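Local coordinates for protein methyl-coenzyme M reductase gamma subunit (Methermicoccus shengliensis DSM 18856, PDB 7NKG) that forms the gamma subunit of methyl-coenzyme M reductase, the nickel-tetrapyrrole (factor 430) enzyme that probably carries out the methane-forming step of methanogenesis or its reverse, at residues 6-11 with 227-232; 82-87 with 126-131; 96-101 with 212-217; 143-148 with 202-207. One frame throughout, in Å; residues are numbered along the deposited sequence.

Interaction 1: 6-11 with 227-232; sequences QYYPGN and SEVVEW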
# COMPACT_ATOMS: atom_id res chain seq x y z
N GLN C 6 -4.56 -50.29 -4.08
CA GLN C 6 -3.17 -50.67 -3.81
C GLN C 6 -2.50 -49.72 -2.79
O GLN C 6 -1.48 -50.09 -2.22
CB GLN C 6 -2.36 -50.75 -5.09
CG GLN C 6 -2.23 -49.43 -5.87
CD GLN C 6 -1.46 -49.62 -7.15
OE1 GLN C 6 -1.00 -50.72 -7.50
NE2 GLN C 6 -1.27 -48.54 -7.89
N TYR C 7 -3.08 -48.51 -2.59
CA TYR C 7 -2.74 -47.52 -1.56
C TYR C 7 -1.39 -46.81 -1.68
O TYR C 7 -1.34 -45.58 -1.56
CB TYR C 7 -2.80 -48.17 -0.16
CG TYR C 7 -4.17 -48.72 0.19
CD1 TYR C 7 -5.22 -47.87 0.49
CD2 TYR C 7 -4.40 -50.08 0.22
CE1 TYR C 7 -6.48 -48.37 0.81
CE2 TYR C 7 -5.65 -50.60 0.55
CZ TYR C 7 -6.68 -49.74 0.85
OH TYR C 7 -7.93 -50.23 1.18
N TYR C 8 -0.29 -47.57 -1.78
CA TYR C 8 1.04 -46.99 -1.70
C TYR C 8 2.08 -48.01 -2.19
O TYR C 8 1.91 -49.23 -1.99
CB TYR C 8 1.30 -46.68 -0.21
CG TYR C 8 2.49 -45.79 0.08
CD1 TYR C 8 2.47 -44.44 -0.24
CD2 TYR C 8 3.59 -46.27 0.78
CE1 TYR C 8 3.56 -43.62 0.03
CE2 TYR C 8 4.68 -45.46 1.05
CZ TYR C 8 4.66 -44.13 0.68
OH TYR C 8 5.70 -43.30 1.01
N PRO C 9 3.16 -47.55 -2.82
CA PRO C 9 4.21 -48.49 -3.29
C PRO C 9 5.13 -48.95 -2.15
O PRO C 9 4.90 -48.61 -0.98
CB PRO C 9 4.95 -47.65 -4.33
CG PRO C 9 4.89 -46.27 -3.75
CD PRO C 9 3.52 -46.16 -3.15
N GLY C 10 6.18 -49.71 -2.48
CA GLY C 10 7.16 -50.16 -1.49
C GLY C 10 6.94 -51.58 -1.02
O GLY C 10 5.81 -52.08 -1.05
N ASN C 11 8.02 -52.23 -0.57
CA ASN C 11 7.99 -53.62 -0.13
C ASN C 11 8.60 -53.86 1.27
O ASN C 11 8.68 -55.02 1.68
CB ASN C 11 8.70 -54.50 -1.16
CG ASN C 11 10.16 -54.20 -1.35
OD1 ASN C 11 10.71 -53.24 -0.80
ND2 ASN C 11 10.85 -55.03 -2.12
N SER C 227 13.28 -48.73 -2.62
CA SER C 227 13.46 -48.22 -3.98
C SER C 227 12.17 -47.73 -4.66
O SER C 227 12.20 -46.67 -5.29
CB SER C 227 14.11 -49.28 -4.86
OG SER C 227 15.27 -49.78 -4.22
N GLU C 228 11.06 -48.48 -4.56
CA GLU C 228 9.81 -48.07 -5.23
C GLU C 228 9.25 -46.78 -4.68
O GLU C 228 8.59 -46.06 -5.43
CB GLU C 228 8.73 -49.14 -5.11
CG GLU C 228 9.09 -50.48 -5.76
CD GLU C 228 8.06 -51.56 -5.51
OE1 GLU C 228 6.95 -51.25 -5.01
OE2 GLU C 228 8.35 -52.74 -5.81
N VAL C 229 9.45 -46.50 -3.37
CA VAL C 229 8.96 -45.26 -2.77
C VAL C 229 9.78 -44.08 -3.29
O VAL C 229 9.20 -43.08 -3.69
CB VAL C 229 8.98 -45.34 -1.22
CG1 VAL C 229 8.56 -44.01 -0.59
CG2 VAL C 229 8.07 -46.47 -0.72
N VAL C 230 11.12 -44.22 -3.34
CA VAL C 230 11.99 -43.16 -3.88
C VAL C 230 11.62 -42.92 -5.36
O VAL C 230 11.51 -41.77 -5.78
CB VAL C 230 13.50 -43.52 -3.73
CG1 VAL C 230 14.38 -42.47 -4.40
CG2 VAL C 230 13.88 -43.67 -2.26
N GLU C 231 11.40 -44.01 -6.11
CA GLU C 231 11.00 -43.92 -7.52
C GLU C 231 9.65 -43.19 -7.65
O GLU C 231 9.49 -42.36 -8.53
CB GLU C 231 10.87 -45.33 -8.11
CG GLU C 231 10.40 -45.32 -9.55
CD GLU C 231 10.20 -46.69 -10.16
OE1 GLU C 231 10.36 -47.71 -9.46
OE2 GLU C 231 9.88 -46.72 -11.37
N TRP C 232 8.68 -43.53 -6.80
CA TRP C 232 7.36 -42.90 -6.81
C TRP C 232 7.47 -41.39 -6.59
O TRP C 232 6.86 -40.61 -7.33
CB TRP C 232 6.47 -43.55 -5.74
CG TRP C 232 5.11 -42.92 -5.61
CD1 TRP C 232 3.97 -43.27 -6.27
CD2 TRP C 232 4.78 -41.79 -4.80
NE1 TRP C 232 2.95 -42.41 -5.94
CE2 TRP C 232 3.42 -41.48 -5.04
CE3 TRP C 232 5.49 -41.02 -3.87
CZ2 TRP C 232 2.78 -40.41 -4.42
CZ3 TRP C 232 4.86 -39.94 -3.27
CH2 TRP C 232 3.51 -39.66 -3.54
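Pro9 presses its ring against the opening turns of helix 227-245, and this is where the apolar packing is close: its CG lies 3.7 Å from Trp232 CB, the two side chains crossing at about a right angle. Beside it, Val229 puts CG1 3.4 Å from Tyr8 OH, while Val229 CG2 faces Gly10 CA at 3.9 Å. Gly10 has phi 100°, part of a backbone conformation that by itself calls for glycine, and a CB there would also clash with Val229 CG2. Glu228 CG is anti to its carbonyl carbon (chi1 -62°) and the chain runs extended, which carries OE1 to Gly10 N. This one polar link across the segments, Gly10 N to Glu228 OE1, is 3.1 Å, with the donor 36° above the carboxylate plane. Glu228 OE1 is also bonded to a polar side chain of another protein's chain, so an alanine in place of Glu228 would probably leave both Gly10 N and that neighbour without this acceptor. Packing thins toward the exposed ends at Asn11 and Ser227. Tyr8 OH is hydrogen-bonded to an acidic side chain of another protein's chain. The contact lays the N-terminal arm, ahead of helix 13-23, across the start of the C-terminal helix, at subunit interfaces of the reductase.

Interaction 2: 82-87 with 126-131; sequences RIRYVQ and ARERDV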
# COMPACT_ATOMS: atom_id res chain seq x y z
N ARG C 82 -21.48 -30.87 18.64
CA ARG C 82 -20.47 -29.85 18.43
C ARG C 82 -19.26 -30.50 17.73
O ARG C 82 -19.05 -31.72 17.85
CB ARG C 82 -20.03 -29.25 19.76
CG ARG C 82 -21.18 -28.56 20.49
CD ARG C 82 -20.73 -27.67 21.64
NE ARG C 82 -21.31 -26.31 21.55
CZ ARG C 82 -22.26 -25.78 22.32
NH1 ARG C 82 -22.68 -24.54 22.12
NH2 ARG C 82 -22.81 -26.49 23.31
N ILE C 83 -18.48 -29.70 17.01
CA ILE C 83 -17.26 -30.21 16.38
C ILE C 83 -16.20 -30.26 17.49
O ILE C 83 -15.86 -29.22 18.06
CB ILE C 83 -16.78 -29.32 15.20
CG1 ILE C 83 -17.86 -29.24 14.07
CG2 ILE C 83 -15.42 -29.80 14.65
CD1 ILE C 83 -18.20 -30.57 13.35
N ARG C 84 -15.64 -31.45 17.73
CA ARG C 84 -14.57 -31.66 18.71
C ARG C 84 -13.36 -32.34 18.06
O ARG C 84 -13.44 -32.73 16.90
CB ARG C 84 -15.10 -32.47 19.91
CG ARG C 84 -16.22 -31.80 20.67
CD ARG C 84 -15.86 -30.43 21.21
NE ARG C 84 -16.87 -30.02 22.19
CZ ARG C 84 -17.04 -28.79 22.64
NH1 ARG C 84 -17.98 -28.53 23.55
NH2 ARG C 84 -16.25 -27.80 22.23
N TYR C 85 -12.27 -32.53 18.82
CA TYR C 85 -11.04 -33.05 18.23
C TYR C 85 -10.32 -34.13 19.04
O TYR C 85 -10.53 -34.26 20.25
CB TYR C 85 -10.12 -31.85 17.99
CG TYR C 85 -9.53 -31.35 19.28
CD1 TYR C 85 -10.22 -30.44 20.07
CD2 TYR C 85 -8.32 -31.83 19.74
CE1 TYR C 85 -9.75 -30.10 21.33
CE2 TYR C 85 -7.83 -31.46 20.97
CZ TYR C 85 -8.58 -30.68 21.80
OH TYR C 85 -8.01 -30.28 22.98
N VAL C 86 -9.43 -34.86 18.34
CA VAL C 86 -8.53 -35.86 18.90
C VAL C 86 -7.18 -35.51 18.28
O VAL C 86 -7.06 -35.52 17.06
CB VAL C 86 -8.96 -37.30 18.52
CG1 VAL C 86 -7.89 -38.32 18.93
CG2 VAL C 86 -10.31 -37.65 19.15
N GLN C 87 -6.18 -35.12 19.10
CA GLN C 87 -4.87 -34.74 18.58
C GLN C 87 -3.79 -35.61 19.19
O GLN C 87 -3.72 -35.74 20.41
CB GLN C 87 -4.58 -33.26 18.83
CG GLN C 87 -3.22 -32.82 18.27
CD GLN C 87 -3.15 -31.34 18.07
OE1 GLN C 87 -3.56 -30.82 17.03
NE2 GLN C 87 -2.64 -30.61 19.06
N ALA C 126 -14.15 -33.59 14.11
CA ALA C 126 -15.37 -34.20 13.58
C ALA C 126 -16.51 -33.95 14.59
O ALA C 126 -16.24 -33.55 15.73
CB ALA C 126 -15.17 -35.72 13.36
N ARG C 127 -17.77 -34.24 14.22
CA ARG C 127 -18.92 -34.18 15.14
C ARG C 127 -18.57 -35.06 16.36
O ARG C 127 -17.97 -36.14 16.18
CB ARG C 127 -20.17 -34.68 14.43
CG ARG C 127 -20.62 -33.77 13.30
CD ARG C 127 -21.38 -32.54 13.77
NE ARG C 127 -21.94 -31.81 12.63
CZ ARG C 127 -22.81 -30.81 12.72
NH1 ARG C 127 -23.27 -30.22 11.63
NH2 ARG C 127 -23.24 -30.40 13.92
N GLU C 128 -18.75 -34.54 17.58
CA GLU C 128 -18.22 -35.18 18.78
C GLU C 128 -18.35 -36.73 18.85
O GLU C 128 -17.32 -37.39 19.02
CB GLU C 128 -18.78 -34.56 20.05
CG GLU C 128 -18.01 -35.02 21.27
CD GLU C 128 -18.40 -34.38 22.58
OE1 GLU C 128 -19.33 -33.53 22.60
OE2 GLU C 128 -17.76 -34.71 23.60
N ARG C 129 -19.57 -37.32 18.71
CA ARG C 129 -19.67 -38.78 18.81
C ARG C 129 -18.86 -39.49 17.72
O ARG C 129 -18.27 -40.52 18.01
CB ARG C 129 -21.11 -39.28 18.86
CG ARG C 129 -21.88 -39.25 17.56
CD ARG C 129 -23.36 -39.46 17.84
NE ARG C 129 -23.91 -38.34 18.61
CZ ARG C 129 -25.01 -38.37 19.36
NH1 ARG C 129 -25.73 -39.48 19.44
NH2 ARG C 129 -25.38 -37.29 20.04
N ASP C 130 -18.76 -38.89 16.51
CA ASP C 130 -17.95 -39.46 15.42
C ASP C 130 -16.47 -39.39 15.78
O ASP C 130 -15.73 -40.33 15.50
CB ASP C 130 -18.15 -38.69 14.11
CG ASP C 130 -19.58 -38.49 13.68
OD1 ASP C 130 -20.45 -39.30 14.09
OD2 ASP C 130 -19.83 -37.54 12.93
N VAL C 131 -16.02 -38.27 16.38
CA VAL C 131 -14.61 -38.14 16.75
C VAL C 131 -14.26 -39.13 17.88
O VAL C 131 -13.10 -39.53 17.97
CB VAL C 131 -14.18 -36.65 17.06
CG1 VAL C 131 -14.18 -36.33 18.55
CG2 VAL C 131 -12.81 -36.34 16.46
O HOH W 1 -21.24 -32.44 21.05
O HOH W 2 -18.63 -31.37 24.00
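Glu128 OE1 is gripped by two waters, each donating to it at 2.7 Å; one accepts from Arg82 N and the other from Arg84 NE. The site is a strand-to-helix junction in the four-stranded antiparallel sheet, where strand 122-127 pairs with strand 83-90 and then turns into helix 128-140. Arg84 and Ala126 form a hydrogen-bonded pair, joined by Arg84 N to Ala126 O and Ala126 N to Arg84 O, both 3.0 Å. Next to them, Ile83 and Arg127 are a non-hydrogen-bonded pair with diverging side chains, yet Ile83 CD1 reaches back to Arg127 CD. As the chain enters the helix, Glu128 N donates to Arg82 O at 2.8 Å, so strand pairing passes directly into a bond from the helix's first turn.

Glu128 CG is anti to its backbone N (chi1 -167°), which sets the aliphatic parts side by side, Arg84 CG 3.7 Å from Glu128 CG. The guanidinium and carboxylate planes are 81° apart. Arg84 NE and Glu128 OE1 stand 4.3 Å from each other, beyond a salt bridge, with the second water between them. The stronger polar partners lie elsewhere: Glu128 OE2 forms a salt bridge with Arg44, and Arg84 NH2 bonds to the backbone of another protein's chain. One helical turn on, Val131 lies over the strand. The two valines run antiparallel alongside one another, Val131 CG2 3.9 Å from Val86 CG2.

Interaction 3: 96-101 with 212-217; sequences PATPYW and RTTIYR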
# COMPACT_ATOMS: atom_id res chain seq x y z
N PRO C 96 4.58 -46.29 16.24
CA PRO C 96 3.93 -46.93 15.09
C PRO C 96 3.37 -45.93 14.07
O PRO C 96 3.52 -46.09 12.85
CB PRO C 96 2.83 -47.78 15.71
CG PRO C 96 3.29 -48.02 17.08
CD PRO C 96 4.04 -46.80 17.52
N ALA C 97 2.78 -44.84 14.60
CA ALA C 97 2.16 -43.84 13.76
C ALA C 97 3.08 -42.76 13.28
O ALA C 97 4.01 -42.36 13.98
CB ALA C 97 1.01 -43.19 14.51
N THR C 98 2.78 -42.25 12.08
CA THR C 98 3.40 -41.04 11.56
C THR C 98 2.23 -40.08 11.27
O THR C 98 1.13 -40.53 10.92
CB THR C 98 4.22 -41.28 10.30
OG1 THR C 98 3.49 -42.07 9.36
CG2 THR C 98 5.58 -41.91 10.60
N PRO C 99 2.44 -38.77 11.40
CA PRO C 99 1.32 -37.83 11.19
C PRO C 99 0.55 -38.02 9.88
O PRO C 99 -0.69 -38.12 9.94
CB PRO C 99 2.02 -36.47 11.28
CG PRO C 99 3.11 -36.70 12.25
CD PRO C 99 3.65 -38.05 11.84
N TYR C 100 1.23 -38.12 8.71
CA TYR C 100 0.47 -38.26 7.45
C TYR C 100 -0.36 -39.55 7.44
O TYR C 100 -1.50 -39.51 6.99
CB TYR C 100 1.36 -38.20 6.18
CG TYR C 100 1.68 -36.77 5.78
CD1 TYR C 100 0.70 -35.92 5.29
CD2 TYR C 100 2.94 -36.24 6.01
CE1 TYR C 100 0.97 -34.57 5.03
CE2 TYR C 100 3.22 -34.90 5.74
CZ TYR C 100 2.23 -34.07 5.27
OH TYR C 100 2.55 -32.73 5.11
N TRP C 101 0.17 -40.63 8.01
CA TRP C 101 -0.55 -41.91 7.98
C TRP C 101 -1.72 -41.97 8.99
O TRP C 101 -2.70 -42.67 8.70
CB TRP C 101 0.42 -43.10 8.07
CG TRP C 101 0.81 -43.54 6.68
CD1 TRP C 101 0.16 -44.46 5.92
CD2 TRP C 101 1.70 -42.84 5.78
NE1 TRP C 101 0.60 -44.41 4.62
CE2 TRP C 101 1.58 -43.45 4.52
CE3 TRP C 101 2.63 -41.80 5.94
CZ2 TRP C 101 2.33 -43.04 3.41
CZ3 TRP C 101 3.39 -41.41 4.85
CH2 TRP C 101 3.25 -42.03 3.61
N ARG C 212 6.51 -52.52 13.71
CA ARG C 212 5.18 -51.97 13.44
C ARG C 212 5.19 -50.53 12.91
O ARG C 212 4.13 -50.04 12.49
CB ARG C 212 4.34 -52.00 14.73
CG ARG C 212 4.03 -53.40 15.23
CD ARG C 212 3.05 -53.29 16.38
NE ARG C 212 2.69 -54.58 16.99
CZ ARG C 212 1.77 -55.43 16.52
NH1 ARG C 212 1.12 -55.16 15.40
NH2 ARG C 212 1.51 -56.55 17.17
N THR C 213 6.34 -49.84 12.93
CA THR C 213 6.36 -48.43 12.56
C THR C 213 6.19 -48.13 11.07
O THR C 213 6.66 -48.87 10.20
CB THR C 213 7.63 -47.73 13.08
OG1 THR C 213 7.48 -46.31 12.90
CG2 THR C 213 8.92 -48.22 12.39
N THR C 214 5.50 -46.99 10.81
CA THR C 214 5.33 -46.41 9.49
C THR C 214 6.42 -45.33 9.23
O THR C 214 6.32 -44.67 8.22
CB THR C 214 3.92 -45.78 9.36
OG1 THR C 214 3.78 -44.72 10.31
CG2 THR C 214 2.80 -46.82 9.51
N ILE C 215 7.43 -45.15 10.11
CA ILE C 215 8.50 -44.18 9.86
C ILE C 215 9.74 -44.94 9.36
O ILE C 215 10.05 -46.02 9.86
CB ILE C 215 8.88 -43.32 11.12
CG1 ILE C 215 9.59 -42.00 10.68
CG2 ILE C 215 9.78 -44.10 12.14
CD1 ILE C 215 9.78 -40.97 11.78
N TYR C 216 10.46 -44.35 8.41
CA TYR C 216 11.73 -44.91 7.96
C TYR C 216 12.82 -44.35 8.87
O TYR C 216 12.73 -43.21 9.33
CB TYR C 216 12.04 -44.50 6.51
CG TYR C 216 11.16 -45.15 5.47
CD1 TYR C 216 11.37 -46.47 5.08
CD2 TYR C 216 10.14 -44.44 4.85
CE1 TYR C 216 10.60 -47.06 4.08
CE2 TYR C 216 9.33 -45.03 3.88
CZ TYR C 216 9.56 -46.35 3.50
OH TYR C 216 8.75 -46.94 2.56
N ARG C 217 13.87 -45.15 9.13
CA ARG C 217 15.02 -44.70 9.91
C ARG C 217 16.24 -45.44 9.40
O ARG C 217 16.17 -46.66 9.15
CB ARG C 217 14.85 -44.98 11.42
CG ARG C 217 14.12 -43.89 12.20
CD ARG C 217 14.24 -44.06 13.72
NE ARG C 217 15.61 -43.95 14.21
CZ ARG C 217 16.24 -42.81 14.53
NH1 ARG C 217 15.62 -41.64 14.39
NH2 ARG C 217 17.49 -42.83 14.98
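A buried hydrogen-bonded contact of two threonines and a carbonyl joins the segment leading into helix 99-109 to the loop that follows helix 206-212. Pro96 O accepts twice from one residue: Thr214 N reaches it at 3.0 Å and Thr214 OG1 at 2.9 Å. The C=O...donor angles are 142° for the backbone N and 144° for the hydroxyl, so neither donor lies on the carbonyl axis.

Thr214 OG1 sits between its own backbone N and carbonyl carbon (chi1 62°), which brings it close enough to its own N-H for both to share this acceptor. Thr98 OG1 then donates to Thr214 OG1 at 2.8 Å, giving a hydrogen-bond chain from Thr98 OG1 through Thr214 OG1 to Pro96 O. A valine in place of Thr214 would probably leave Thr98 OG1 without this acceptor and Pro96 O with the backbone donor alone from this residue.

Apolar contact lies beside these bonds, Thr98 CG2 meeting Ile215 CB at 3.6 Å. The loop is shaped by an ST turn, in which Thr213 OG1 accepts from Ile215 N at 3.0 Å; Thr213 OG1 is also hydrogen-bonded to Ala95 O. Thr214 O accepts from Arg18 and Thr213 O from Asn17, both of helix 13-23. The chemistry implies a directional chain of hydrogen bonds: Thr214 OG1 is donor and acceptor at once, which fixes its rotation and satisfies a buried carbonyl together with two buried hydroxyls.

Interaction 4: 143-148 with 202-207; sequences MTCPAL and KPMSEE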
# COMPACT_ATOMS: atom_id res chain seq x y z
N MET C 143 -1.79 -48.51 15.89
CA MET C 143 -1.38 -47.17 15.46
C MET C 143 -0.80 -46.38 16.64
O MET C 143 -0.14 -45.37 16.41
CB MET C 143 -2.56 -46.44 14.83
CG MET C 143 -3.02 -47.10 13.56
SD MET C 143 -4.23 -46.10 12.64
CE MET C 143 -5.66 -46.25 13.68
N THR C 144 -1.03 -46.82 17.89
CA THR C 144 -0.49 -46.15 19.07
C THR C 144 0.36 -47.09 19.92
O THR C 144 0.03 -48.27 20.09
CB THR C 144 -1.66 -45.58 19.91
OG1 THR C 144 -2.21 -44.46 19.21
CG2 THR C 144 -1.24 -45.16 21.33
N CYS C 145 1.44 -46.53 20.49
CA CYS C 145 2.19 -47.10 21.60
C CYS C 145 1.96 -46.04 22.67
O CYS C 145 2.27 -44.87 22.43
CB CYS C 145 3.68 -47.28 21.35
SG CYS C 145 4.64 -47.47 22.89
N PRO C 146 1.51 -46.40 23.88
CA PRO C 146 1.21 -45.38 24.89
C PRO C 146 2.42 -44.64 25.47
O PRO C 146 2.24 -43.61 26.12
CB PRO C 146 0.42 -46.16 25.94
CG PRO C 146 0.89 -47.56 25.81
CD PRO C 146 1.13 -47.76 24.35
N ALA C 147 3.66 -45.16 25.25
CA ALA C 147 4.88 -44.48 25.70
C ALA C 147 5.39 -43.56 24.56
O ALA C 147 5.76 -42.41 24.83
CB ALA C 147 5.96 -45.49 26.06
N LEU C 148 5.50 -44.09 23.32
CA LEU C 148 6.04 -43.30 22.21
C LEU C 148 5.05 -42.30 21.64
O LEU C 148 5.47 -41.45 20.88
CB LEU C 148 6.55 -44.23 21.10
CG LEU C 148 7.67 -45.20 21.48
CD1 LEU C 148 7.91 -46.22 20.38
CD2 LEU C 148 8.98 -44.47 21.77
N LYS C 202 0.60 -51.37 28.69
CA LYS C 202 2.04 -51.47 28.56
C LYS C 202 2.58 -50.77 27.31
O LYS C 202 1.92 -50.79 26.27
CB LYS C 202 2.48 -52.94 28.55
CG LYS C 202 2.11 -53.71 27.28
CD LYS C 202 2.19 -55.22 27.47
CE LYS C 202 1.68 -55.97 26.25
NZ LYS C 202 0.19 -55.96 26.10
N PRO C 203 3.82 -50.25 27.36
CA PRO C 203 4.43 -49.75 26.12
C PRO C 203 4.83 -50.91 25.21
O PRO C 203 5.05 -52.04 25.67
CB PRO C 203 5.73 -49.10 26.60
CG PRO C 203 5.59 -48.96 28.08
CD PRO C 203 4.78 -50.15 28.48
N MET C 204 5.03 -50.62 23.92
CA MET C 204 5.59 -51.62 23.01
C MET C 204 7.06 -51.78 23.34
O MET C 204 7.70 -50.82 23.80
CB MET C 204 5.51 -51.13 21.55
CG MET C 204 4.11 -51.06 21.03
SD MET C 204 4.12 -50.66 19.27
CE MET C 204 2.37 -50.75 18.95
N SER C 205 7.64 -52.95 23.05
CA SER C 205 9.09 -53.13 23.17
C SER C 205 9.76 -52.37 22.01
O SER C 205 9.09 -52.04 21.02
CB SER C 205 9.46 -54.61 23.08
OG SER C 205 9.18 -55.13 21.79
N GLU C 206 11.08 -52.11 22.09
CA GLU C 206 11.79 -51.44 21.00
C GLU C 206 11.69 -52.25 19.69
O GLU C 206 11.47 -51.67 18.62
CB GLU C 206 13.27 -51.24 21.35
CG GLU C 206 13.50 -50.20 22.43
CD GLU C 206 14.95 -49.97 22.79
OE1 GLU C 206 15.81 -50.77 22.36
OE2 GLU C 206 15.24 -48.97 23.48
N GLU C 207 11.80 -53.59 19.79
CA GLU C 207 11.70 -54.47 18.62
C GLU C 207 10.29 -54.42 18.01
O GLU C 207 10.18 -54.33 16.78
CB GLU C 207 12.04 -55.92 19.03
CG GLU C 207 12.10 -56.91 17.88
CD GLU C 207 12.42 -58.33 18.28
OE1 GLU C 207 12.74 -58.58 19.46
OE2 GLU C 207 12.33 -59.22 17.40
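Cys145 has SG anti to its backbone N (chi1 162°), and Met204 has CG anti to its carbonyl carbon (chi1 -68°) with an extended chain beyond; these torsions bring the thiol to the Met204 backbone and lay the methionine along Cys145. Cys145 SG is a thiol acceptor that joins the loop between helix 128-140 and strand 149-151 to the approach to helix 206-212. Across the contact, Met204 N lies 3.3 Å from Cys145 SG, with a nearly straight N-H...S angle of 169°. Within its own loop, Cys145 SG also accepts from Ala147 N at 3.4 Å and from Leu148 N at 3.5 Å. Three N-H groups thus converge on one buried sulfur, tying the two parts of the chain together.

Around it the packing is apolar. Met204 CG lies 3.8 Å from Cys145 CB, and Pro203 CB meets Ala147 CB at 3.7 Å. Pro146 sets CG 3.4 Å from Lys202 O, toward the side where Lys202 is exposed. At the far end of the methionine side chain, the methyl CE of Met204 comes to 3.6 Å from Thr144 O.

In the fold
Interactions 1, 3 and 4 form a connected run, whereas interaction 2 stands apart. Interaction 3 touches interaction 1 through Tyr8 with Trp101 and Val229 with Tyr216, centres 15 Å apart, and touches interaction 4, centres 12 Å apart, where Met204 meets Pro96 and Arg212. Along the chain, interaction 1 spans all the others, bringing the N-terminal arm to helix 227-245, and interaction 4 falls within the span of interaction 3. Interaction 2, across the chain's centre from the rest, lies on the four-stranded sheet, its centre 33 Å from that of interaction 1. Its strand 83-90 directly precedes helix 99-109 of interaction 3, and the segments of these two contacts alternate, so both belong to one continuous fold.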